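Local coordinates for protein putative RNase YutE (Bacillus subtilis subsp. subtilis str. 168, PDB 1YLM) that is probably an RNase, the toxic component of a putative type VII toxin-antitoxin system in which YutD is the likely cognate antitoxin, at residues S7-T12 and S131-E136; F60-P65 and M72-D77. All coordinates share one frame; numbering follows the deposited sequence.

Interaction 1: residues S7-T12 and S131-E136; sequences SKIEKT and SYLETE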
loop_
_atom_site.group_PDB
_atom_site.type_symbol
_atom_site.label_atom_id
_atom_site.label_comp_id
_atom_site.label_asym_id
_atom_site.label_seq_id
_atom_site.Cartn_x
_atom_site.Cartn_y
_atom_site.Cartn_z
ATOM N N SER A 7 4.254 -17.384 15.337
ATOM C CA SER A 7 5.207 -16.250 15.405
ATOM C C SER A 7 4.791 -15.085 14.483
ATOM O O SER A 7 4.725 -13.937 14.917
ATOM C CB SER A 7 6.608 -16.717 14.995
ATOM O OG SER A 7 7.093 -17.646 15.931
ATOM N N LYS A 8 4.510 -15.407 13.226
ATOM C CA LYS A 8 4.078 -14.420 12.238
ATOM C C LYS A 8 2.791 -13.739 12.692
ATOM O O LYS A 8 2.688 -12.508 12.645
ATOM C CB LYS A 8 3.875 -15.088 10.871
ATOM C CG LYS A 8 3.518 -14.115 9.745
ATOM C CD LYS A 8 3.489 -14.827 8.405
ATOM C CE LYS A 8 3.161 -13.867 7.270
ATOM N NZ LYS A 8 1.737 -13.433 7.263
ATOM N N ILE A 9 1.813 -14.530 13.139
ATOM C CA ILE A 9 0.507 -13.996 13.526
ATOM C C ILE A 9 0.706 -13.061 14.710
ATOM O O ILE A 9 0.230 -11.924 14.711
ATOM C CB ILE A 9 -0.523 -15.118 13.880
ATOM C CG1 ILE A 9 -0.861 -15.960 12.638
ATOM C CG2 ILE A 9 -1.808 -14.512 14.505
ATOM C CD1 ILE A 9 -1.591 -17.273 12.945
ATOM N N GLU A 10 1.437 -13.518 15.714
ATOM C CA GLU A 10 1.512 -12.729 16.925
ATOM C C GLU A 10 2.381 -11.451 16.911
ATOM O O GLU A 10 1.920 -10.382 17.358
ATOM C CB GLU A 10 2.018 -13.603 18.112
ATOM C CG GLU A 10 1.108 -14.771 18.532
ATOM C CD GLU A 10 1.640 -15.607 19.715
ATOM O OE1 GLU A 10 2.854 -15.551 20.014
ATOM O OE2 GLU A 10 0.820 -16.317 20.351
ATOM N N LYS A 11 3.556 -11.467 16.291
ATOM C CA LYS A 11 4.071 -10.349 15.482
ATOM C C LYS A 11 3.187 -9.372 14.747
ATOM O O LYS A 11 3.270 -8.162 15.005
ATOM C CB LYS A 11 5.401 -10.678 14.778
ATOM C CG LYS A 11 6.475 -11.148 15.802
ATOM C CD LYS A 11 7.702 -11.812 15.137
ATOM C CE LYS A 11 8.501 -12.742 16.098
ATOM N NZ LYS A 11 9.536 -13.559 15.338
ATOM N N THR A 12 2.348 -9.877 13.858
ATOM C CA THR A 12 1.492 -8.941 13.146
ATOM C C THR A 12 0.368 -8.361 14.009
ATOM O O THR A 12 -0.019 -7.210 13.806
ATOM C CB THR A 12 1.105 -9.380 11.688
ATOM O OG1 THR A 12 -0.297 -9.589 11.528
ATOM C CG2 THR A 12 1.953 -10.491 11.169
ATOM N N SER A 131 -7.324 -15.624 21.684
ATOM C CA SER A 131 -8.167 -16.607 22.399
ATOM C C SER A 131 -8.265 -17.898 21.611
ATOM O O SER A 131 -8.163 -18.981 22.170
ATOM C CB SER A 131 -9.592 -16.087 22.661
ATOM O OG SER A 131 -9.577 -14.858 23.371
ATOM N N TYR A 132 -8.461 -17.775 20.306
ATOM C CA TYR A 132 -8.531 -18.932 19.433
ATOM C C TYR A 132 -7.222 -19.715 19.448
ATOM O O TYR A 132 -7.232 -20.933 19.608
ATOM C CB TYR A 132 -8.890 -18.513 18.006
ATOM C CG TYR A 132 -9.412 -19.649 17.157
ATOM C CD1 TYR A 132 -10.781 -19.924 17.087
ATOM C CD2 TYR A 132 -8.536 -20.455 16.436
ATOM C CE1 TYR A 132 -11.261 -20.978 16.297
ATOM C CE2 TYR A 132 -8.999 -21.503 15.642
ATOM C CZ TYR A 132 -10.356 -21.762 15.580
ATOM O OH TYR A 132 -10.777 -22.813 14.800
ATOM N N LEU A 133 -6.102 -19.010 19.304
ATOM C CA LEU A 133 -4.772 -19.617 19.370
ATOM C C LEU A 133 -4.554 -20.352 20.699
ATOM O O LEU A 133 -4.103 -21.502 20.725
ATOM C CB LEU A 133 -3.692 -18.539 19.168
ATOM C CG LEU A 133 -3.562 -17.961 17.749
ATOM C CD1 LEU A 133 -2.633 -16.753 17.681
ATOM C CD2 LEU A 133 -3.109 -19.060 16.780
ATOM N N GLU A 134 -4.881 -19.678 21.795
ATOM C CA GLU A 134 -4.694 -20.239 23.134
ATOM C C GLU A 134 -5.571 -21.468 23.352
ATOM O O GLU A 134 -5.115 -22.466 23.922
ATOM C CB GLU A 134 -4.979 -19.180 24.193
ATOM C CG GLU A 134 -3.885 -18.096 24.286
ATOM C CD GLU A 134 -4.384 -16.798 24.920
ATOM O OE1 GLU A 134 -5.563 -16.744 25.362
ATOM O OE2 GLU A 134 -3.597 -15.825 24.982
ATOM N N THR A 135 -6.818 -21.396 22.883
ATOM C CA THR A 135 -7.773 -22.507 23.008
ATOM C C THR A 135 -7.354 -23.722 22.190
ATOM O O THR A 135 -7.431 -24.855 22.674
ATOM C CB THR A 135 -9.220 -22.061 22.649
ATOM O OG1 THR A 135 -9.602 -20.999 23.534
ATOM C CG2 THR A 135 -10.206 -23.206 22.799
ATOM N N GLU A 136 -6.866 -23.492 20.970
ATOM C CA GLU A 136 -6.578 -24.590 20.066
ATOM C C GLU A 136 -5.154 -25.132 20.168
ATOM O O GLU A 136 -4.933 -26.317 19.927
ATOM C CB GLU A 136 -6.904 -24.209 18.623
ATOM C CG GLU A 136 -8.372 -23.906 18.382
ATOM C CD GLU A 136 -9.267 -25.106 18.683
ATOM O OE1 GLU A 136 -8.859 -26.249 18.394
ATOM O OE2 GLU A 136 -10.372 -24.898 19.220
#
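L133 of helix 119-137 reaches across to helix 6-23 and meets it with a single methyl, CD1, which touches I9 and the aliphatic part of E10. The closest approach is from L133 CD1 to I9 CG2, 4.0 Å, and the two side chains meet at a slant. I9 presents its CG2 branch because that methyl stands anti to the backbone N while CG1 lies beside it (chi1 -66°). The same L133 methyl lies 4.3 Å from E10 CG, so the acid contributes its methylene rather than its charge. L133 buries the most surface here, its CD1 fitting against both I9 CG2 and E10 CG. No hydrogen bond links the two segments, and the backbones stay well apart: the nearest pair, E10 CA and L133 CA, is 9.6 Å apart.

E10 extends toward helix 119-137, and its OE2 is held in a salt bridge by R6 NE, a residue of its own helix. L133 also touches R6, so the arginine that pairs with E10 borders the apolar contact as well. E10 OE2 and E134 OE2, both acidic, remain 6.4 Å apart. M56 of helix 32-59 touches both I9 and L133, and T52 of the same helix also packs on I9, which makes this a three-helix junction. With only 114 Å² buried and no polar bond across it, the contact joins the N-terminal and C-terminal helices by dispersion alone, while the carboxylate of E10 is balanced by R6 at its edge.

Interaction 2: residues F60-P65 and M72-D77; sequences FIMRDP and MDILVD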
loop_
_atom_site.group_PDB
_atom_site.type_symbol
_atom_site.label_atom_id
_atom_site.label_comp_id
_atom_site.label_asym_id
_atom_site.label_seq_id
_atom_site.Cartn_x
_atom_site.Cartn_y
_atom_site.Cartn_z
ATOM N N PHE A 60 -5.102 -23.776 10.313
ATOM C CA PHE A 60 -6.186 -24.562 10.919
ATOM C C PHE A 60 -7.053 -25.310 9.913
ATOM O O PHE A 60 -8.116 -25.767 10.279
ATOM C CB PHE A 60 -7.074 -23.693 11.812
ATOM C CG PHE A 60 -6.417 -23.300 13.116
ATOM C CD1 PHE A 60 -5.974 -21.996 13.307
ATOM C CD2 PHE A 60 -6.236 -24.241 14.139
ATOM C CE1 PHE A 60 -5.366 -21.612 14.494
ATOM C CE2 PHE A 60 -5.618 -23.881 15.341
ATOM C CZ PHE A 60 -5.191 -22.558 15.529
ATOM N N ILE A 61 -6.579 -25.445 8.674
ATOM C CA ILE A 61 -7.304 -26.182 7.606
ATOM C C ILE A 61 -8.754 -25.735 7.523
ATOM O O ILE A 61 -9.680 -26.557 7.538
ATOM C CB ILE A 61 -7.284 -27.741 7.795
ATOM C CG1 ILE A 61 -5.995 -28.187 8.470
ATOM C CG2 ILE A 61 -7.507 -28.455 6.435
ATOM C CD1 ILE A 61 -5.945 -29.689 8.769
HETATM N N MSE A 62 -8.948 -24.423 7.447
HETATM C CA MSE A 62 -10.278 -23.873 7.243
HETATM C C MSE A 62 -10.566 -23.853 5.748
HETATM O O MSE A 62 -9.665 -24.056 4.924
HETATM C CB MSE A 62 -10.363 -22.457 7.829
HETATM C CG MSE A 62 -10.096 -22.374 9.336
HETATM SE SE MSE A 62 -10.120 -20.664 10.007
HETATM C CE MSE A 62 -9.857 -20.990 11.720
ATOM N N ARG A 63 -11.815 -23.576 5.393
ATOM C CA ARG A 63 -12.185 -23.449 3.984
ATOM C C ARG A 63 -11.261 -22.455 3.293
ATOM O O ARG A 63 -10.906 -21.418 3.861
ATOM C CB ARG A 63 -13.646 -23.004 3.848
ATOM C CG ARG A 63 -14.093 -22.785 2.418
ATOM C CD ARG A 63 -15.597 -22.680 2.354
ATOM N NE ARG A 63 -16.066 -22.805 0.975
ATOM C CZ ARG A 63 -16.407 -23.951 0.385
ATOM N NH1 ARG A 63 -16.341 -25.104 1.052
ATOM N NH2 ARG A 63 -16.819 -23.942 -0.881
ATOM N N ASP A 64 -10.859 -22.776 2.076
ATOM C CA ASP A 64 -9.967 -21.899 1.337
ATOM C C ASP A 64 -10.733 -20.696 0.748
ATOM O O ASP A 64 -11.773 -20.877 0.114
ATOM C CB ASP A 64 -9.266 -22.699 0.243
ATOM C CG ASP A 64 -8.129 -21.945 -0.390
ATOM O OD1 ASP A 64 -7.246 -21.445 0.337
ATOM O OD2 ASP A 64 -8.113 -21.857 -1.631
ATOM N N PRO A 65 -10.237 -19.464 0.988
ATOM C CA PRO A 65 -10.873 -18.265 0.435
ATOM C C PRO A 65 -10.620 -18.121 -1.067
ATOM O O PRO A 65 -9.484 -18.303 -1.524
ATOM C CB PRO A 65 -10.175 -17.123 1.187
ATOM C CG PRO A 65 -8.852 -17.661 1.554
ATOM C CD PRO A 65 -9.048 -19.132 1.797
HETATM N N MSE A 72 -13.110 -13.055 5.904
HETATM C CA MSE A 72 -13.853 -12.754 7.137
HETATM C C MSE A 72 -15.008 -13.707 7.339
HETATM O O MSE A 72 -15.278 -14.137 8.455
HETATM C CB MSE A 72 -14.376 -11.313 7.154
HETATM C CG MSE A 72 -13.285 -10.258 7.206
HETATM SE SE MSE A 72 -12.034 -10.417 8.742
HETATM C CE MSE A 72 -13.315 -11.033 10.080
ATOM N N ASP A 73 -15.686 -14.019 6.243
ATOM C CA ASP A 73 -16.797 -14.956 6.251
ATOM C C ASP A 73 -16.365 -16.322 6.782
ATOM O O ASP A 73 -17.084 -16.952 7.541
ATOM C CB ASP A 73 -17.387 -15.073 4.842
ATOM C CG ASP A 73 -18.156 -13.811 4.423
ATOM O OD1 ASP A 73 -18.604 -13.057 5.320
ATOM O OD2 ASP A 73 -18.291 -13.581 3.198
ATOM N N ILE A 74 -15.169 -16.748 6.412
ATOM C CA ILE A 74 -14.637 -18.032 6.893
ATOM C C ILE A 74 -14.315 -17.975 8.397
ATOM O O ILE A 74 -14.687 -18.880 9.158
ATOM C CB ILE A 74 -13.430 -18.493 6.034
ATOM C CG1 ILE A 74 -13.899 -18.849 4.607
ATOM C CG2 ILE A 74 -12.714 -19.685 6.717
ATOM C CD1 ILE A 74 -12.819 -18.665 3.546
ATOM N N LEU A 75 -13.695 -16.878 8.837
ATOM C CA LEU A 75 -13.435 -16.660 10.271
ATOM C C LEU A 75 -14.725 -16.611 11.092
ATOM O O LEU A 75 -14.765 -17.078 12.236
ATOM C CB LEU A 75 -12.612 -15.378 10.484
ATOM C CG LEU A 75 -11.201 -15.419 9.881
ATOM C CD1 LEU A 75 -10.445 -14.092 10.112
ATOM C CD2 LEU A 75 -10.384 -16.585 10.440
ATOM N N VAL A 76 -15.784 -16.062 10.501
ATOM C CA VAL A 76 -17.099 -16.070 11.135
ATOM C C VAL A 76 -17.646 -17.513 11.239
ATOM O O VAL A 76 -18.052 -17.941 12.321
ATOM C CB VAL A 76 -18.089 -15.124 10.396
ATOM C CG1 VAL A 76 -19.517 -15.335 10.871
ATOM C CG2 VAL A 76 -17.669 -13.662 10.607
ATOM N N ASP A 77 -17.642 -18.235 10.117
ATOM C CA ASP A 77 -18.069 -19.641 10.067
ATOM C C ASP A 77 -17.358 -20.483 11.134
ATOM O O ASP A 77 -17.971 -21.342 11.766
ATOM C CB ASP A 77 -17.781 -20.253 8.692
ATOM C CG ASP A 77 -18.678 -19.706 7.587
ATOM O OD1 ASP A 77 -19.723 -19.066 7.877
ATOM O OD2 ASP A 77 -18.327 -19.927 6.407
#
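I74 points from helix 71-77 into the bend of the 60-65 loop and is met there by M62, R63 and P65 in turn. Its two branches divide the work. CG2, anti to the backbone N, packs on M62 CB at 3.8 Å. CG1 stands anti to the carbonyl carbon (chi1 -68°), and the extended second torsion (chi2 152°) then carries CD1 out to the proline end of the loop. There the methyl CD1 lies 3.7 Å from P65 CA and 3.9 Å from P65 CB, the isoleucine chain running at about a right angle to the proline. Between these two contacts the loop backbone also touches I74: R63 O lies 3.4 Å from I74 CD1, a van der Waals contact of a carbonyl oxygen with a methyl.

M62, a selenomethionine, runs extended beyond CG (chi2 177°), which takes its selenium past I74 to the next residue of the helix. SE lies 4.1 Å from L75 CD2, and the two side chains cross almost perpendicularly. L75 starts out facing away from the loop, yet its end swings back far enough for this touch. R63 leans its CB on I74 CG1 at 4.2 Å, and the rest of its long chain then leads away, leaving R63 NE 6.5 Å from D77 OD2, beyond salt-bridge contact. No hydrogen bond joins the segments.

The contact holds a loop that follows helix 32-59 against the short helix 71-77. Both I74 and P65 also touch I57 of helix 32-59, P65 adding N54. I74 and P65 thus pack together on the last turns of the long helix that leads into the loop, while M62 lies next to helix 119-137.

Overall arrangement
From the N terminus, helix 6-23 comes first, then helix 32-59, the 60-65 loop and helix 71-77; after further helices the chain ends its helical part in helix 119-137. Interaction 1 joins the first and last of these helices and closes a loop of 118 residues. Interaction 2, a short turn-back with only six residues between its segments, is nested within it. Their centres lie 16 Å apart, yet they meet directly: F60 packs against Y132, L133 and E136, and M62 touches Y132. The exit of helix 32-59 is thus tied to helix 119-137, linking both contacts within this largely helical HepT-like fold.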